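Long-range contacts in DNA primase (Aquifex aeolicus, PDB 2AU3), which probably synthesises, as a zinc- and magnesium-dependent RNA polymerase, the short RNA primers that DNA polymerase extends during DNA replication: residues 107-112 and 165-170; 143-148 and 255-260; 149-154 and 184-189; 201-206 and 217-222; 225-230 and 271-276. All blocks are in the same frame, centred on the assembly; numbering follows the deposited sequence.

Interaction 1: residues 107-112 and 165-170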
# COMPACT_ATOMS: atom_id res chain seq x y z
N VAL A 107 -13.81 -2.48 -11.47
CA VAL A 107 -14.73 -1.39 -11.26
C VAL A 107 -15.50 -1.60 -9.96
O VAL A 107 -15.76 -0.64 -9.25
CB VAL A 107 -15.69 -1.16 -12.47
CG1 VAL A 107 -16.88 -0.27 -12.09
CG2 VAL A 107 -14.91 -0.56 -13.64
N ALA A 108 -15.82 -2.86 -9.65
CA ALA A 108 -16.53 -3.18 -8.41
C ALA A 108 -15.65 -2.93 -7.20
O ALA A 108 -16.08 -2.34 -6.21
CB ALA A 108 -17.00 -4.65 -8.41
N LEU A 109 -14.42 -3.43 -7.26
CA LEU A 109 -13.44 -3.17 -6.20
C LEU A 109 -13.38 -1.68 -5.90
O LEU A 109 -13.39 -1.28 -4.75
CB LEU A 109 -12.06 -3.73 -6.58
CG LEU A 109 -11.98 -5.24 -6.30
CD1 LEU A 109 -10.79 -5.90 -7.05
CD2 LEU A 109 -11.90 -5.50 -4.78
N ASP A 110 -13.37 -0.87 -6.95
CA ASP A 110 -13.23 0.57 -6.78
C ASP A 110 -14.49 1.23 -6.23
O ASP A 110 -14.41 2.15 -5.40
CB ASP A 110 -12.82 1.22 -8.10
CG ASP A 110 -12.53 2.69 -7.93
OD1 ASP A 110 -11.42 3.04 -7.44
OD2 ASP A 110 -13.39 3.56 -8.18
N ARG A 111 -15.66 0.76 -6.69
CA ARG A 111 -16.92 1.28 -6.19
C ARG A 111 -17.14 0.91 -4.72
O ARG A 111 -17.78 1.65 -3.96
CB ARG A 111 -18.09 0.74 -7.03
CG ARG A 111 -19.43 1.19 -6.51
CD ARG A 111 -19.59 2.72 -6.64
NE ARG A 111 -20.85 3.24 -6.14
CZ ARG A 111 -21.04 3.69 -4.90
NH1 ARG A 111 -20.05 3.64 -3.99
NH2 ARG A 111 -22.22 4.19 -4.58
N VAL A 112 -16.69 -0.28 -4.36
CA VAL A 112 -16.83 -0.75 -2.99
C VAL A 112 -15.88 0.05 -2.09
O VAL A 112 -16.22 0.41 -0.98
CB VAL A 112 -16.57 -2.27 -2.90
CG1 VAL A 112 -16.39 -2.73 -1.43
CG2 VAL A 112 -17.71 -3.05 -3.54
N GLU A 165 -22.23 -9.59 -9.35
CA GLU A 165 -21.69 -10.83 -9.87
C GLU A 165 -20.18 -10.72 -10.10
O GLU A 165 -19.41 -11.61 -9.72
CB GLU A 165 -22.42 -11.23 -11.16
CG GLU A 165 -23.90 -11.52 -10.96
CD GLU A 165 -24.78 -10.27 -10.99
OE1 GLU A 165 -24.25 -9.14 -11.17
OE2 GLU A 165 -26.02 -10.42 -10.83
N ALA A 166 -19.73 -9.61 -10.67
CA ALA A 166 -18.29 -9.36 -10.75
C ALA A 166 -17.65 -9.36 -9.37
O ALA A 166 -16.59 -9.96 -9.18
CB ALA A 166 -18.01 -8.07 -11.44
N TYR A 167 -18.27 -8.67 -8.40
CA TYR A 167 -17.66 -8.54 -7.08
C TYR A 167 -17.49 -9.89 -6.39
O TYR A 167 -16.54 -10.09 -5.64
CB TYR A 167 -18.41 -7.54 -6.18
CG TYR A 167 -17.59 -7.15 -4.95
CD1 TYR A 167 -16.38 -6.47 -5.10
CD2 TYR A 167 -17.99 -7.50 -3.66
CE1 TYR A 167 -15.59 -6.11 -4.00
CE2 TYR A 167 -17.19 -7.16 -2.54
CZ TYR A 167 -15.98 -6.46 -2.74
OH TYR A 167 -15.19 -6.09 -1.67
N LEU A 168 -18.42 -10.81 -6.67
CA LEU A 168 -18.42 -12.15 -6.08
C LEU A 168 -17.17 -12.94 -6.44
O LEU A 168 -16.72 -13.77 -5.65
CB LEU A 168 -19.69 -12.94 -6.50
CG LEU A 168 -21.01 -12.53 -5.81
CD1 LEU A 168 -22.25 -13.11 -6.53
CD2 LEU A 168 -21.01 -12.91 -4.31
N GLU A 169 -16.61 -12.68 -7.61
CA GLU A 169 -15.33 -13.25 -7.99
C GLU A 169 -14.15 -12.86 -7.07
O GLU A 169 -13.10 -13.50 -7.12
CB GLU A 169 -14.97 -12.90 -9.45
CG GLU A 169 -15.89 -13.52 -10.50
CD GLU A 169 -15.66 -15.01 -10.69
OE1 GLU A 169 -14.52 -15.49 -10.46
OE2 GLU A 169 -16.63 -15.72 -11.06
N THR A 170 -14.31 -11.81 -6.26
CA THR A 170 -13.22 -11.40 -5.33
C THR A 170 -13.20 -12.20 -4.04
O THR A 170 -12.18 -12.21 -3.34
CB THR A 170 -13.31 -9.91 -4.96
OG1 THR A 170 -14.54 -9.65 -4.28
CG2 THR A 170 -13.34 -9.01 -6.21
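This is a buried, apolar contact between two helices on the N-terminal side of the primase core, where the middle of the long helix 101-122 meets the short helix 164-168 and the residues just beyond it. Tyr167 carries most of it. Its CG stands anti to the backbone N (chi1 -166°), and from there the ring crosses Leu109 and Val112 at about right angles. Val112 lays one methyl, CG2, over a ring face, 3.9 Å from the centroid and 15° off the normal, a CH-pi contact displaced toward the rim. Its other methyl, CG1, reaches on to the phenol end, 3.6 Å from Tyr167 OH. Leu109 approaches differently: its CD2 meets the ring edge at Tyr167 CE1, 3.8 Å away and near the ring plane. Ala108 CB comes in obliquely at the root of the ring, 3.8 Å from Tyr167 CD1, where the two backbones run nearest (5.6 Å between the CA atoms of Ala108 and Tyr167).

Thr170 closes the opposite ring face. Its OG1 takes the crowded position between backbone N and carbonyl carbon (chi1 62°), lies over the ring centre and makes a very short 2.5 Å bond to Tyr167 O. The same rotamer sends Thr170 CG2 out to meet Leu109 CG tip to tip at 4.0 Å.

Around this cluster, Leu158 of helix 151-161 packs on both Val112 and Tyr167, while Phe203 of strand 200-207 touches Leu109, Val112 and Tyr167, so the helix pair rests against the sheet.

Interaction 2: residues 143-148 and 255-260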
# COMPACT_ATOMS: atom_id res chain seq x y z
N PHE A 143 -5.08 7.37 1.58
CA PHE A 143 -5.06 5.91 1.53
C PHE A 143 -6.45 5.29 1.40
O PHE A 143 -6.57 4.06 1.36
CB PHE A 143 -4.32 5.33 2.74
CG PHE A 143 -2.82 5.34 2.58
CD1 PHE A 143 -2.13 4.22 2.10
CD2 PHE A 143 -2.11 6.49 2.84
CE1 PHE A 143 -0.72 4.24 1.93
CE2 PHE A 143 -0.70 6.52 2.67
CZ PHE A 143 -0.02 5.35 2.22
N ASP A 144 -7.48 6.13 1.32
CA ASP A 144 -8.85 5.67 1.04
C ASP A 144 -9.39 4.75 2.16
O ASP A 144 -10.17 3.84 1.91
CB ASP A 144 -8.95 5.02 -0.36
CG ASP A 144 -8.68 6.01 -1.49
OD1 ASP A 144 -7.92 5.69 -2.42
OD2 ASP A 144 -9.19 7.16 -1.51
N LEU A 145 -9.00 5.05 3.39
CA LEU A 145 -9.51 4.31 4.54
C LEU A 145 -11.01 4.34 4.59
O LEU A 145 -11.66 5.38 4.25
CB LEU A 145 -8.94 4.83 5.85
CG LEU A 145 -7.41 4.78 5.97
CD1 LEU A 145 -7.08 4.79 7.43
CD2 LEU A 145 -6.75 3.61 5.29
N GLY A 146 -11.57 3.21 5.03
CA GLY A 146 -13.01 3.11 5.11
C GLY A 146 -13.52 2.36 6.32
O GLY A 146 -12.78 2.09 7.28
N TYR A 147 -14.80 2.01 6.24
CA TYR A 147 -15.51 1.30 7.28
C TYR A 147 -16.62 0.52 6.59
O TYR A 147 -17.25 1.04 5.67
CB TYR A 147 -16.14 2.30 8.23
CG TYR A 147 -16.97 1.66 9.32
CD1 TYR A 147 -16.41 0.75 10.19
CD2 TYR A 147 -18.32 1.96 9.44
CE1 TYR A 147 -17.18 0.15 11.18
CE2 TYR A 147 -19.10 1.38 10.43
CZ TYR A 147 -18.52 0.48 11.29
OH TYR A 147 -19.29 -0.09 12.26
N ALA A 148 -16.86 -0.71 7.06
CA ALA A 148 -17.91 -1.58 6.53
C ALA A 148 -19.08 -1.62 7.50
O ALA A 148 -19.04 -2.35 8.47
CB ALA A 148 -17.37 -2.97 6.30
N ASP A 255 1.68 0.66 11.13
CA ASP A 255 3.00 1.31 11.21
C ASP A 255 3.23 2.20 10.00
O ASP A 255 3.85 3.23 10.10
CB ASP A 255 4.14 0.29 11.27
CG ASP A 255 3.83 -0.89 12.17
OD1 ASP A 255 3.96 -0.73 13.39
OD2 ASP A 255 3.46 -2.01 11.73
N LEU A 256 2.77 1.75 8.83
CA LEU A 256 3.02 2.51 7.63
C LEU A 256 2.20 3.80 7.67
O LEU A 256 2.71 4.89 7.39
CB LEU A 256 2.66 1.70 6.35
CG LEU A 256 3.01 2.38 5.01
CD1 LEU A 256 3.40 1.29 3.99
CD2 LEU A 256 1.87 3.24 4.43
N LEU A 257 0.92 3.67 8.04
CA LEU A 257 0.02 4.80 8.06
C LEU A 257 0.51 5.86 9.03
O LEU A 257 0.38 7.06 8.76
CB LEU A 257 -1.38 4.36 8.40
CG LEU A 257 -2.00 3.48 7.32
CD1 LEU A 257 -3.36 3.02 7.77
CD2 LEU A 257 -2.08 4.30 6.05
N ARG A 258 1.09 5.40 10.14
CA ARG A 258 1.67 6.28 11.15
C ARG A 258 2.89 7.02 10.63
O ARG A 258 2.99 8.22 10.83
CB ARG A 258 2.08 5.49 12.40
CG ARG A 258 0.91 5.16 13.31
CD ARG A 258 0.30 6.38 13.99
NE ARG A 258 1.15 6.80 15.09
CZ ARG A 258 1.65 8.02 15.24
NH1 ARG A 258 1.39 8.98 14.37
NH2 ARG A 258 2.42 8.29 16.27
N LEU A 259 3.83 6.31 10.02
CA LEU A 259 5.02 6.98 9.46
C LEU A 259 4.62 8.01 8.39
O LEU A 259 5.09 9.17 8.40
CB LEU A 259 6.02 5.94 8.91
CG LEU A 259 7.21 5.56 9.83
CD1 LEU A 259 6.74 4.84 11.09
CD2 LEU A 259 8.18 4.66 9.03
N PHE A 260 3.69 7.63 7.52
CA PHE A 260 3.14 8.56 6.50
C PHE A 260 2.45 9.77 7.17
O PHE A 260 2.57 10.89 6.68
CB PHE A 260 2.11 7.86 5.62
CG PHE A 260 2.51 7.76 4.20
CD1 PHE A 260 3.22 6.65 3.76
CD2 PHE A 260 2.19 8.76 3.31
CE1 PHE A 260 3.59 6.57 2.43
CE2 PHE A 260 2.56 8.67 1.98
CZ PHE A 260 3.25 7.56 1.55
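Phe143 drives its ring into the side of helix 253-261, and there the packing is tight on several sides at once. Its CG lies anti to the carbonyl carbon, beside the backbone N (chi1 -81°). Leu257, running past it in the opposite direction, places CD2 over one face, 3.9 Å from the ring centroid. The far edge of the ring, CE2 and CZ, points into the face of Phe260: a T-shaped pair with centroids 4.9 Å apart, planes at 81°, and Phe143 CE2 only 3.7 Å from Phe260 CD2. Leu256, whose CG is anti to its backbone N, crosses the ring end at about a right angle and brings CD2 to 3.6 Å from Phe143 CZ.

The looser part lies two residues along the chain, at Leu145. Leu145 and Leu257 merely touch tip to tip, CD1 to CD1 at 4.1 Å. The carboxylate of Asp144, away from this packing, is held in salt bridges with Arg117, Lys194 and Lys57.

Asp144 has positive phi (63°) and belongs to a Schellman motif that ends helix 137-142, the turn from which strand 146-147 sets out. Helix 253-261 follows the Toprim strand 247-249 and the loop bearing Glu251, a predicted catalytic magnesium ligand. The contact is thus a hydrophobic seam between the N-terminal core domain and the first strand-helix unit of the Toprim fold.

Interaction 3: residues 149-154 and 184-189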
# COMPACT_ATOMS: atom_id res chain seq x y z
N PRO A 149 -20.10 -0.79 7.29
CA PRO A 149 -21.19 -0.65 8.25
C PRO A 149 -22.32 -1.67 8.09
O PRO A 149 -23.05 -1.87 9.05
CB PRO A 149 -21.74 0.75 7.97
CG PRO A 149 -21.47 0.97 6.45
CD PRO A 149 -20.26 0.10 6.13
N SER A 150 -22.48 -2.26 6.91
CA SER A 150 -23.71 -3.00 6.61
C SER A 150 -23.52 -3.86 5.36
O SER A 150 -23.07 -3.36 4.34
CB SER A 150 -24.89 -2.01 6.42
OG SER A 150 -26.01 -2.58 5.72
N SER A 151 -23.88 -5.13 5.44
CA SER A 151 -23.87 -5.99 4.26
C SER A 151 -24.97 -5.56 3.28
O SER A 151 -24.73 -5.46 2.07
CB SER A 151 -24.04 -7.45 4.64
OG SER A 151 -22.93 -7.93 5.38
N GLU A 152 -26.16 -5.30 3.80
CA GLU A 152 -27.29 -4.93 2.93
C GLU A 152 -27.03 -3.60 2.18
O GLU A 152 -27.36 -3.48 0.98
CB GLU A 152 -28.61 -4.94 3.70
CG GLU A 152 -29.03 -6.35 4.14
CD GLU A 152 -29.28 -7.31 2.97
OE1 GLU A 152 -29.86 -6.88 1.95
OE2 GLU A 152 -28.90 -8.50 3.05
N ALA A 153 -26.41 -2.64 2.85
CA ALA A 153 -26.03 -1.38 2.20
C ALA A 153 -25.06 -1.63 1.04
O ALA A 153 -25.23 -1.10 -0.06
CB ALA A 153 -25.41 -0.40 3.21
N LEU A 154 -24.02 -2.43 1.29
CA LEU A 154 -23.02 -2.79 0.26
C LEU A 154 -23.70 -3.52 -0.91
O LEU A 154 -23.45 -3.21 -2.07
CB LEU A 154 -21.92 -3.68 0.88
CG LEU A 154 -20.85 -4.34 -0.01
CD1 LEU A 154 -20.17 -3.36 -0.95
CD2 LEU A 154 -19.81 -5.04 0.84
N LEU A 184 -17.46 -9.75 4.11
CA LEU A 184 -16.33 -10.31 4.84
C LEU A 184 -15.74 -9.31 5.87
O LEU A 184 -15.32 -9.70 6.96
CB LEU A 184 -15.25 -10.75 3.85
CG LEU A 184 -13.93 -11.31 4.40
CD1 LEU A 184 -14.17 -12.64 5.13
CD2 LEU A 184 -12.88 -11.47 3.28
N PHE A 185 -15.78 -8.04 5.52
CA PHE A 185 -15.16 -6.99 6.33
C PHE A 185 -16.13 -6.28 7.29
O PHE A 185 -15.76 -5.29 7.93
CB PHE A 185 -14.51 -5.97 5.40
CG PHE A 185 -13.43 -6.57 4.59
CD1 PHE A 185 -12.18 -6.79 5.15
CD2 PHE A 185 -13.66 -6.98 3.29
CE1 PHE A 185 -11.17 -7.38 4.41
CE2 PHE A 185 -12.64 -7.57 2.53
CZ PHE A 185 -11.40 -7.77 3.09
N LEU A 186 -17.35 -6.80 7.39
CA LEU A 186 -18.40 -6.19 8.23
C LEU A 186 -17.88 -5.68 9.57
O LEU A 186 -17.20 -6.41 10.28
CB LEU A 186 -19.57 -7.16 8.45
CG LEU A 186 -20.81 -6.60 9.14
CD1 LEU A 186 -21.42 -5.46 8.31
CD2 LEU A 186 -21.84 -7.71 9.33
N ARG A 187 -18.14 -4.40 9.86
CA ARG A 187 -17.83 -3.81 11.16
C ARG A 187 -16.35 -3.46 11.34
O ARG A 187 -15.95 -3.07 12.40
CB ARG A 187 -18.33 -4.73 12.30
CG ARG A 187 -18.79 -4.01 13.56
CD ARG A 187 -20.00 -3.09 13.38
NE ARG A 187 -21.20 -3.80 12.95
CZ ARG A 187 -22.04 -3.36 12.03
NH1 ARG A 187 -21.84 -2.18 11.45
NH2 ARG A 187 -23.09 -4.08 11.69
N ARG A 188 -15.55 -3.60 10.29
CA ARG A 188 -14.12 -3.33 10.39
C ARG A 188 -13.76 -2.01 9.75
O ARG A 188 -14.43 -1.55 8.83
CB ARG A 188 -13.29 -4.43 9.71
CG ARG A 188 -13.44 -5.80 10.34
CD ARG A 188 -12.63 -6.90 9.66
NE ARG A 188 -12.86 -8.13 10.42
CZ ARG A 188 -11.99 -8.67 11.26
NH1 ARG A 188 -10.77 -8.15 11.39
NH2 ARG A 188 -12.35 -9.75 11.95
N VAL A 189 -12.67 -1.40 10.23
CA VAL A 189 -12.06 -0.29 9.52
C VAL A 189 -11.33 -0.94 8.35
O VAL A 189 -10.64 -1.92 8.53
CB VAL A 189 -11.09 0.51 10.44
CG1 VAL A 189 -10.08 1.40 9.61
CG2 VAL A 189 -11.94 1.39 11.43
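A type II beta turn, Phe185 to Arg188, leads into strand 188-194 and here faces an N-capped helix start, that of helix 151-161; the contact between them lies at the protein surface. Arg187, with positive phi in the third position of the turn, makes the polar link. Its CB points away from the helix, but the chain folds back at chi2 (63°) and chi3 (62°). Arg187 CD passes close to Tyr147 OH, and the guanidinium then comes round to the carbonyl of Pro149. Arg187 NH1 donates to Pro149 O over 2.7 Å, with the acceptor close to the guanidinium plane, while NH1 itself stands above the plane of the carbonyl rather than on a lone pair. NH1 also makes a weak hydrogen bond to Tyr147 OH.

Leu186 fills in beneath. With CG anti to the backbone N (chi1 -172°), Leu186 lays its CD1 against the backbone at the helix start, 3.7 Å from Ser150 N and 3.8 Å from Ser151 N. The same methyl lies under one face of the Arg187 guanidinium, toward its rim. Leu186 CD2 reaches Ser151 OG at 4.1 Å, though that hydroxyl has its hydrogen bond with Asp183 N.

The backbone Leu186 rests on is fixed by the cap itself: Ser150 OG accepts from Ala153 N at 2.9 Å, nearly straight.

Interaction 4: residues 201-206 and 217-222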
# COMPACT_ATOMS: atom_id res chain seq x y z
N ILE A 201 -7.11 -3.73 -5.42
CA ILE A 201 -7.22 -5.14 -5.75
C ILE A 201 -7.86 -5.95 -4.61
O ILE A 201 -8.14 -7.13 -4.78
CB ILE A 201 -5.84 -5.75 -6.13
CG1 ILE A 201 -4.79 -5.51 -5.02
CG2 ILE A 201 -5.37 -5.22 -7.49
CD1 ILE A 201 -3.54 -6.38 -5.18
N GLY A 202 -8.10 -5.30 -3.48
CA GLY A 202 -8.72 -5.94 -2.32
C GLY A 202 -8.62 -5.06 -1.10
O GLY A 202 -8.34 -3.84 -1.20
N PHE A 203 -8.86 -5.68 0.07
CA PHE A 203 -8.89 -4.96 1.35
C PHE A 203 -8.24 -5.74 2.48
O PHE A 203 -8.24 -6.97 2.47
CB PHE A 203 -10.32 -4.65 1.74
CG PHE A 203 -11.09 -3.90 0.67
CD1 PHE A 203 -10.89 -2.53 0.49
CD2 PHE A 203 -11.97 -4.57 -0.16
CE1 PHE A 203 -11.59 -1.83 -0.50
CE2 PHE A 203 -12.70 -3.88 -1.15
CZ PHE A 203 -12.50 -2.53 -1.34
N GLY A 204 -7.68 -5.00 3.43
CA GLY A 204 -7.50 -5.44 4.81
C GLY A 204 -8.60 -4.82 5.68
O GLY A 204 -9.15 -3.77 5.35
N GLY A 205 -8.95 -5.50 6.77
CA GLY A 205 -9.94 -5.02 7.70
C GLY A 205 -9.47 -5.24 9.12
O GLY A 205 -9.12 -6.36 9.50
N ARG A 206 -9.47 -4.17 9.90
CA ARG A 206 -9.04 -4.21 11.31
C ARG A 206 -10.31 -4.17 12.14
O ARG A 206 -11.05 -3.23 12.07
CB ARG A 206 -8.21 -2.94 11.61
CG ARG A 206 -7.99 -2.62 13.11
CD ARG A 206 -7.54 -3.82 13.93
NE ARG A 206 -6.29 -3.56 14.64
CZ ARG A 206 -6.14 -3.63 15.96
NH1 ARG A 206 -7.17 -3.96 16.73
NH2 ARG A 206 -4.95 -3.37 16.50
N ILE A 217 -7.99 -9.08 9.00
CA ILE A 217 -8.17 -10.01 7.89
C ILE A 217 -7.90 -9.33 6.54
O ILE A 217 -8.01 -8.09 6.43
CB ILE A 217 -9.55 -10.69 7.91
CG1 ILE A 217 -10.66 -9.64 7.75
CG2 ILE A 217 -9.74 -11.53 9.20
CD1 ILE A 217 -12.04 -10.24 7.67
N ASN A 218 -7.54 -10.13 5.55
CA ASN A 218 -7.35 -9.65 4.18
C ASN A 218 -8.35 -10.33 3.29
O ASN A 218 -8.90 -11.37 3.65
CB ASN A 218 -6.00 -10.09 3.65
CG ASN A 218 -4.87 -9.36 4.27
OD1 ASN A 218 -4.85 -8.13 4.28
ND2 ASN A 218 -3.90 -10.11 4.78
N SER A 219 -8.57 -9.75 2.12
CA SER A 219 -9.21 -10.46 1.04
C SER A 219 -8.52 -11.83 0.84
O SER A 219 -7.31 -11.95 0.98
CB SER A 219 -9.12 -9.61 -0.23
OG SER A 219 -9.80 -8.37 -0.03
N PRO A 220 -9.27 -12.87 0.55
CA PRO A 220 -8.67 -14.18 0.26
C PRO A 220 -7.95 -14.12 -1.10
O PRO A 220 -8.29 -13.28 -1.94
CB PRO A 220 -9.87 -15.12 0.20
CG PRO A 220 -11.07 -14.20 -0.10
CD PRO A 220 -10.75 -12.87 0.48
N ASP A 221 -6.96 -14.97 -1.33
CA ASP A 221 -6.28 -14.92 -2.63
C ASP A 221 -7.24 -15.27 -3.74
O ASP A 221 -8.23 -15.98 -3.52
CB ASP A 221 -5.05 -15.82 -2.67
CG ASP A 221 -3.81 -15.13 -2.08
OD1 ASP A 221 -3.92 -13.98 -1.58
OD2 ASP A 221 -2.69 -15.67 -2.06
N SER A 222 -6.97 -14.75 -4.93
CA SER A 222 -7.86 -14.93 -6.07
C SER A 222 -7.10 -14.51 -7.31
O SER A 222 -5.91 -14.18 -7.23
CB SER A 222 -9.11 -14.08 -5.90
OG SER A 222 -8.79 -12.69 -5.89
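Strands 200-207 and 216-218 form an antiparallel beta hairpin at one edge of the four-stranded sheet of the primase core's N-terminal domain, and this contact sets how the two strands pair. Gly205 and Ile217 are a hydrogen-bonded pair: Gly205 N gives to Ile217 O at 2.8 Å, and Ile217 N returns a bond to Gly205 O at 3.0 Å. Gly204 and Asn218 make the next, non-hydrogen-bonded pair, with CA atoms drawn to 4.3 Å. At such closeness Gly204 CA makes a CA-H...O contact with Ile217 O at 3.1 Å, and Asn218 CA a similar one with Phe203 O.

Beyond Asn218 the segment 217-222 leaves regular strand, yet the bonding goes on through Ser219. Its N donates to Phe203 O at 2.8 Å, almost along the C=O axis (171°). Its hydroxyl, anti to its own carbonyl carbon and also hydrogen-bonded to Asn172 OD1, then stands where a backbone carbonyl would be expected.

On the first strand, Ile201 and Gly202 both face Ile193 in a classic beta bulge. The Phe203 side chain leads away from the hairpin partner to pack on Leu109, Val112 and Cys113 of helix 101-122, with Tyr116 in an edge-to-face pair. Gly202, having no side chain, lets Ser219 OG lie 3.5 Å from its CA, and that hydroxyl oxygen accepts a hydrogen bond from Phe203 N at 2.9 Å, nearly straight (164°).

Interaction 5: residues 225-230 and 271-276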
# COMPACT_ATOMS: atom_id res chain seq x y z
N PHE A 225 -6.21 -10.73 -6.59
CA PHE A 225 -5.50 -10.41 -5.35
C PHE A 225 -4.54 -11.54 -4.91
O PHE A 225 -4.98 -12.65 -4.60
CB PHE A 225 -6.52 -10.08 -4.25
CG PHE A 225 -5.90 -9.73 -2.92
CD1 PHE A 225 -5.35 -8.48 -2.71
CD2 PHE A 225 -5.86 -10.67 -1.88
CE1 PHE A 225 -4.75 -8.16 -1.48
CE2 PHE A 225 -5.28 -10.36 -0.67
CZ PHE A 225 -4.73 -9.11 -0.45
N LYS A 226 -3.24 -11.27 -4.91
CA LYS A 226 -2.29 -12.22 -4.32
C LYS A 226 -1.46 -11.50 -3.26
O LYS A 226 -0.63 -10.64 -3.59
CB LYS A 226 -1.38 -12.83 -5.39
CG LYS A 226 -2.10 -13.22 -6.72
CD LYS A 226 -2.08 -14.72 -6.94
CE LYS A 226 -2.89 -15.15 -8.20
NZ LYS A 226 -2.50 -14.44 -9.46
N LYS A 227 -1.70 -11.84 -1.99
CA LYS A 227 -1.08 -11.11 -0.88
C LYS A 227 0.44 -11.20 -0.93
O LYS A 227 1.12 -10.21 -0.71
CB LYS A 227 -1.66 -11.51 0.50
CG LYS A 227 -1.23 -12.87 1.04
CD LYS A 227 -2.26 -13.45 2.01
CE LYS A 227 -2.00 -13.04 3.45
NZ LYS A 227 -3.17 -13.39 4.37
N GLY A 228 0.96 -12.37 -1.30
CA GLY A 228 2.39 -12.62 -1.34
C GLY A 228 3.15 -11.90 -2.44
O GLY A 228 4.37 -11.95 -2.46
N GLU A 229 2.44 -11.21 -3.33
CA GLU A 229 3.05 -10.58 -4.51
C GLU A 229 2.92 -9.05 -4.54
O GLU A 229 3.38 -8.38 -5.48
CB GLU A 229 2.43 -11.18 -5.77
CG GLU A 229 2.66 -12.70 -5.88
CD GLU A 229 2.14 -13.28 -7.19
OE1 GLU A 229 2.06 -12.53 -8.19
OE2 GLU A 229 1.82 -14.48 -7.21
N ASN A 230 2.31 -8.50 -3.49
CA ASN A 230 2.04 -7.06 -3.39
C ASN A 230 2.60 -6.45 -2.10
O ASN A 230 2.72 -7.15 -1.09
CB ASN A 230 0.53 -6.80 -3.47
CG ASN A 230 -0.03 -7.04 -4.86
OD1 ASN A 230 0.05 -6.17 -5.72
ND2 ASN A 230 -0.57 -8.24 -5.10
N LEU A 271 2.16 -7.61 2.81
CA LEU A 271 0.72 -7.67 2.85
C LEU A 271 0.31 -8.66 3.88
O LEU A 271 0.70 -9.85 3.84
CB LEU A 271 0.12 -7.95 1.48
CG LEU A 271 -0.85 -6.85 1.04
CD1 LEU A 271 -0.81 -5.62 1.95
CD2 LEU A 271 -0.57 -6.46 -0.38
N GLY A 272 -0.43 -8.14 4.85
CA GLY A 272 -0.88 -8.92 5.96
C GLY A 272 0.24 -9.35 6.89
O GLY A 272 0.19 -9.01 8.09
N THR A 273 1.26 -10.08 6.38
CA THR A 273 2.15 -10.89 7.22
C THR A 273 3.67 -10.64 7.09
O THR A 273 4.11 -9.50 6.92
CB THR A 273 1.95 -12.37 6.89
OG1 THR A 273 2.51 -12.62 5.60
CG2 THR A 273 0.48 -12.72 6.75
N ALA A 274 4.45 -11.75 7.17
CA ALA A 274 5.90 -11.71 6.95
C ALA A 274 6.27 -11.44 5.48
O ALA A 274 5.66 -11.95 4.56
CB ALA A 274 6.57 -13.00 7.42
N LEU A 275 7.31 -10.66 5.30
CA LEU A 275 7.81 -10.38 3.98
C LEU A 275 8.05 -11.72 3.24
O LEU A 275 8.54 -12.67 3.82
CB LEU A 275 9.10 -9.56 4.08
CG LEU A 275 9.76 -9.24 2.75
CD1 LEU A 275 9.09 -8.05 2.13
CD2 LEU A 275 11.26 -8.97 2.99
N THR A 276 7.64 -11.78 1.97
CA THR A 276 7.93 -12.94 1.13
C THR A 276 9.02 -12.60 0.15
O THR A 276 9.29 -11.43 -0.08
CB THR A 276 6.71 -13.39 0.33
OG1 THR A 276 6.42 -12.40 -0.68
CG2 THR A 276 5.44 -13.47 1.22
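Two irregular loops pass one another here, with CA atoms 5.4 Å apart at Lys227 and Leu271 and 6.1 Å at Gly228 and Thr276. One carries the short 3-10 turn 227-229 ahead of strand 231-232; the other leads to the N-cap of helix 277-284 in the Toprim domain, so the contact joins that domain to the N-terminal core.

Leu271 is the main apolar piece. Its CB lies 3.3 Å from Lys227 O, and CD2 is pressed to 3.3 Å from Asn230 CB; its torsions (chi1 -122°, chi2 10°) are far from staggered, which suggests some strain. The Asn230 amide turns away and closes its own loop, ND2 donating to Lys226 O at 2.8 Å. Farther out, the Lys227 and Thr273 side chains cross, Lys227 CE lying 4.1 Å from Thr273 CG2.

Gln279 ties the loops together as well, its NE2 bonding Lys227 O and its OE1 accepting from Thr276 N, as in a capping box. Thr276 is the N-cap, its hydroxyl in the crowded position between backbone N and carbonyl carbon. While capping a helix N-H, Thr276 OG1 also donates to Gly228 O at 2.8 Å, in the carbonyl plane and on a lone pair.

How the interactions relate
Interactions 1, 2 and 4 are buried, interaction 5 is partly so, and interaction 3 lies at the surface. The chemistry follows: 1 and 2 are apolar packing round one aromatic ring each, 4 is mainly backbone hydrogen bonding, and 3 and 5 each rely on one side-chain donor to a carbonyl. Interactions 2, 3 and 4 share the four-stranded sheet, whose strand 188-194 lies between 146-147 and 200-207. Interactions 1 and 4 meet where helix 101-122 lies on strand 200-207, while Val112 of interaction 1 meets Leu154 of interaction 3. Interactions 2 and 5, about 17 Å apart between centres, both join the N-terminal core to the Toprim domain; interaction 5 also touches 4.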